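Local coordinates for uncharacterized protein Rv3404c/MT3512 (Mycobacterium tuberculosis, PDB 4PZU) that is of unknown function but belongs to the formyl transferase family, pairing a formyl transferase fold with a C-terminal N-formyltransferase dimerization domain, at residues Leu79-His84 and Arg98-His103. Sequence-based numbering, arbitrary orientation.
With EDO (1,2-ethanediol), chain J.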
loop_
_atom_site.group_PDB
_atom_site.type_symbol
_atom_site.label_atom_id
_atom_site.label_comp_id
_atom_site.label_asym_id
_atom_site.label_seq_id
_atom_site.Cartn_x
_atom_site.Cartn_y
_atom_site.Cartn_z
ATOM N N LEU A 79 22.944 16.625 -35.247
ATOM C CA LEU A 79 22.768 15.555 -34.274
ATOM C C LEU A 79 21.308 15.498 -33.891
ATOM O O LEU A 79 20.660 16.556 -33.688
ATOM C CB LEU A 79 23.657 15.776 -33.044
ATOM C CG LEU A 79 23.377 14.963 -31.768
ATOM C CD1 LEU A 79 23.927 13.530 -31.866
ATOM C CD2 LEU A 79 23.987 15.628 -30.572
ATOM N N VAL A 80 20.800 14.272 -33.784
ATOM C CA VAL A 80 19.469 14.027 -33.247
ATOM C C VAL A 80 19.649 13.281 -31.934
ATOM O O VAL A 80 20.252 12.194 -31.875
ATOM C CB VAL A 80 18.547 13.227 -34.210
ATOM C CG1 VAL A 80 17.238 12.935 -33.532
ATOM C CG2 VAL A 80 18.250 14.006 -35.500
ATOM N N LEU A 81 19.137 13.886 -30.873
ATOM C CA LEU A 81 19.294 13.334 -29.539
ATOM C C LEU A 81 17.890 13.094 -28.958
ATOM O O LEU A 81 17.164 14.047 -28.693
ATOM C CB LEU A 81 20.131 14.310 -28.661
ATOM C CG LEU A 81 20.316 13.963 -27.172
ATOM C CD1 LEU A 81 20.996 12.617 -27.092
ATOM C CD2 LEU A 81 21.116 15.034 -26.405
ATOM N N SER A 82 17.489 11.835 -28.794
ATOM C CA SER A 82 16.147 11.556 -28.272
ATOM C C SER A 82 16.220 11.094 -26.841
ATOM O O SER A 82 17.260 10.590 -26.395
ATOM C CB SER A 82 15.440 10.503 -29.144
ATOM O OG SER A 82 16.186 9.302 -29.130
ATOM N N PHE A 83 15.119 11.244 -26.107
ATOM C CA PHE A 83 15.069 10.774 -24.725
ATOM C C PHE A 83 13.853 9.850 -24.575
ATOM O O PHE A 83 12.744 10.272 -24.925
ATOM C CB PHE A 83 14.884 11.967 -23.762
ATOM C CG PHE A 83 16.085 12.890 -23.665
ATOM C CD1 PHE A 83 16.392 13.772 -24.696
ATOM C CD2 PHE A 83 16.905 12.871 -22.525
ATOM C CE1 PHE A 83 17.484 14.602 -24.603
ATOM C CE2 PHE A 83 18.024 13.715 -22.433
ATOM C CZ PHE A 83 18.316 14.578 -23.475
ATOM N N HIS A 84 14.058 8.629 -24.050
ATOM C CA HIS A 84 12.969 7.680 -23.789
ATOM C C HIS A 84 12.219 7.303 -25.082
ATOM O O HIS A 84 11.023 7.029 -25.063
ATOM C CB HIS A 84 11.936 8.213 -22.749
ATOM C CG HIS A 84 12.539 8.721 -21.480
ATOM N ND1 HIS A 84 11.802 8.901 -20.326
ATOM C CD2 HIS A 84 13.802 9.113 -21.186
ATOM C CE1 HIS A 84 12.588 9.353 -19.371
ATOM N NE2 HIS A 84 13.811 9.495 -19.869
ATOM N N ARG A 98 23.829 11.776 -37.354
ATOM C CA ARG A 98 24.164 11.070 -36.115
ATOM C C ARG A 98 22.985 11.125 -35.123
ATOM O O ARG A 98 22.460 12.200 -34.819
ATOM C CB ARG A 98 25.451 11.624 -35.508
ATOM C CG ARG A 98 25.999 10.757 -34.373
ATOM C CD ARG A 98 27.443 11.080 -34.068
ATOM N NE ARG A 98 27.620 12.517 -33.883
ATOM C CZ ARG A 98 27.595 13.144 -32.719
ATOM N NH1 ARG A 98 27.415 12.475 -31.579
ATOM N NH2 ARG A 98 27.782 14.450 -32.694
ATOM N N CYS A 99 22.556 9.956 -34.672
ATOM C CA CYS A 99 21.401 9.804 -33.782
ATOM C C CYS A 99 21.804 9.118 -32.503
ATOM O O CYS A 99 22.450 8.055 -32.527
ATOM C CB CYS A 99 20.323 8.955 -34.439
ATOM S SG CYS A 99 19.603 9.675 -35.947
ATOM N N VAL A 100 21.380 9.699 -31.384
ATOM C CA VAL A 100 21.707 9.189 -30.060
ATOM C C VAL A 100 20.440 9.181 -29.232
ATOM O O VAL A 100 19.603 10.100 -29.336
ATOM C CB VAL A 100 22.794 10.066 -29.389
ATOM C CG1 VAL A 100 23.039 9.640 -27.917
ATOM C CG2 VAL A 100 24.078 10.029 -30.213
ATOM N N ASN A 101 20.274 8.146 -28.423
ATOM C CA ASN A 101 19.092 8.062 -27.545
ATOM C C ASN A 101 19.496 8.014 -26.083
ATOM O O ASN A 101 20.550 7.515 -25.755
ATOM C CB ASN A 101 18.222 6.853 -27.913
ATOM C CG ASN A 101 16.973 6.718 -27.022
ATOM O OD1 ASN A 101 16.103 7.611 -26.978
ATOM N ND2 ASN A 101 16.893 5.618 -26.290
ATOM N N VAL A 102 18.635 8.520 -25.211
ATOM C CA VAL A 102 18.821 8.399 -23.789
ATOM C C VAL A 102 17.667 7.521 -23.270
ATOM O O VAL A 102 16.488 7.922 -23.297
ATOM C CB VAL A 102 18.870 9.793 -23.094
ATOM C CG1 VAL A 102 19.121 9.662 -21.586
ATOM C CG2 VAL A 102 19.911 10.694 -23.760
ATOM N N HIS A 103 18.022 6.327 -22.789
ATOM C CA HIS A 103 17.055 5.355 -22.313
ATOM C C HIS A 103 17.199 5.138 -20.795
ATOM O O HIS A 103 18.283 4.806 -20.319
ATOM C CB HIS A 103 17.223 4.037 -23.089
ATOM C CG HIS A 103 16.504 2.872 -22.487
ATOM N ND1 HIS A 103 15.127 2.808 -22.403
ATOM C CD2 HIS A 103 16.973 1.726 -21.930
ATOM C CE1 HIS A 103 14.779 1.673 -21.813
ATOM N NE2 HIS A 103 15.881 1.005 -21.504
HETATM C C1 EDO J . 24.608 6.285 -35.244
HETATM O O1 EDO J . 24.699 6.929 -33.965
HETATM C C2 EDO J . 23.205 6.472 -35.773
HETATM O O2 EDO J . 23.087 7.676 -36.534
#
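Val80 and Ser82 turn their backbone N-H and C=O groups toward strand 98-103, and the two strands, joined through helix 91-96, form a beta-alpha-beta crossover inside the mixed sheet of the formyl transferase fold. The pairing illustrates how a parallel ladder consumes its polar atoms: alternate residues of one strand each bridge two residues of the other. Val80 N donates to Arg98 O at 2.8 Å, while Val80 O receives Val100 N. Ser82 repeats the pattern between Val100 O and Val102 N, although this last bond is more bent (N-H...O 143°). One step beyond the strand end, His84 N closes the ladder on Val102 O at 2.6 Å. The intervening Leu79, Leu81 and Phe83 make their backbone bonds with strand 25-29 and its approach, so the buried strand is gripped from both edges. Along the edge of strand 98-103 that faces away from 79-83, Cys99 N donates to O2 of an ethanediol, probably from the crystallisation liquor, and Cys99 O accepts from its O1; the molecule also bonds Ile94 O.

One face is mostly apolar. Leu81 CD1 reaches 3.7 Å from Val100 CG1, and Val102 CG2 sits over the Phe83 ring in a CH-pi contact, both residues packed against helix 156-180. Arg98 is the charged exception: Leu79 CD1 lies over one face of its guanidinium, whose NH1 is bonded to Ile178 O and Tyr183 OH. His84 NE2 is likewise satisfied beyond the ladder, by Glu167.

The opposite face carries a buried polar pair. With Ser82 OG held between its backbone N and carbonyl carbon (chi1 61°), the hydroxyl meets the amide of Asn101, whose ND2 bonds His131 NE2. Asn101 OD1 accepts two hydrogen bonds, one from Cys85 N and the other from Ser82 OG at 2.7 Å, the hydroxyl lying 18° out of the amide carbonyl plane.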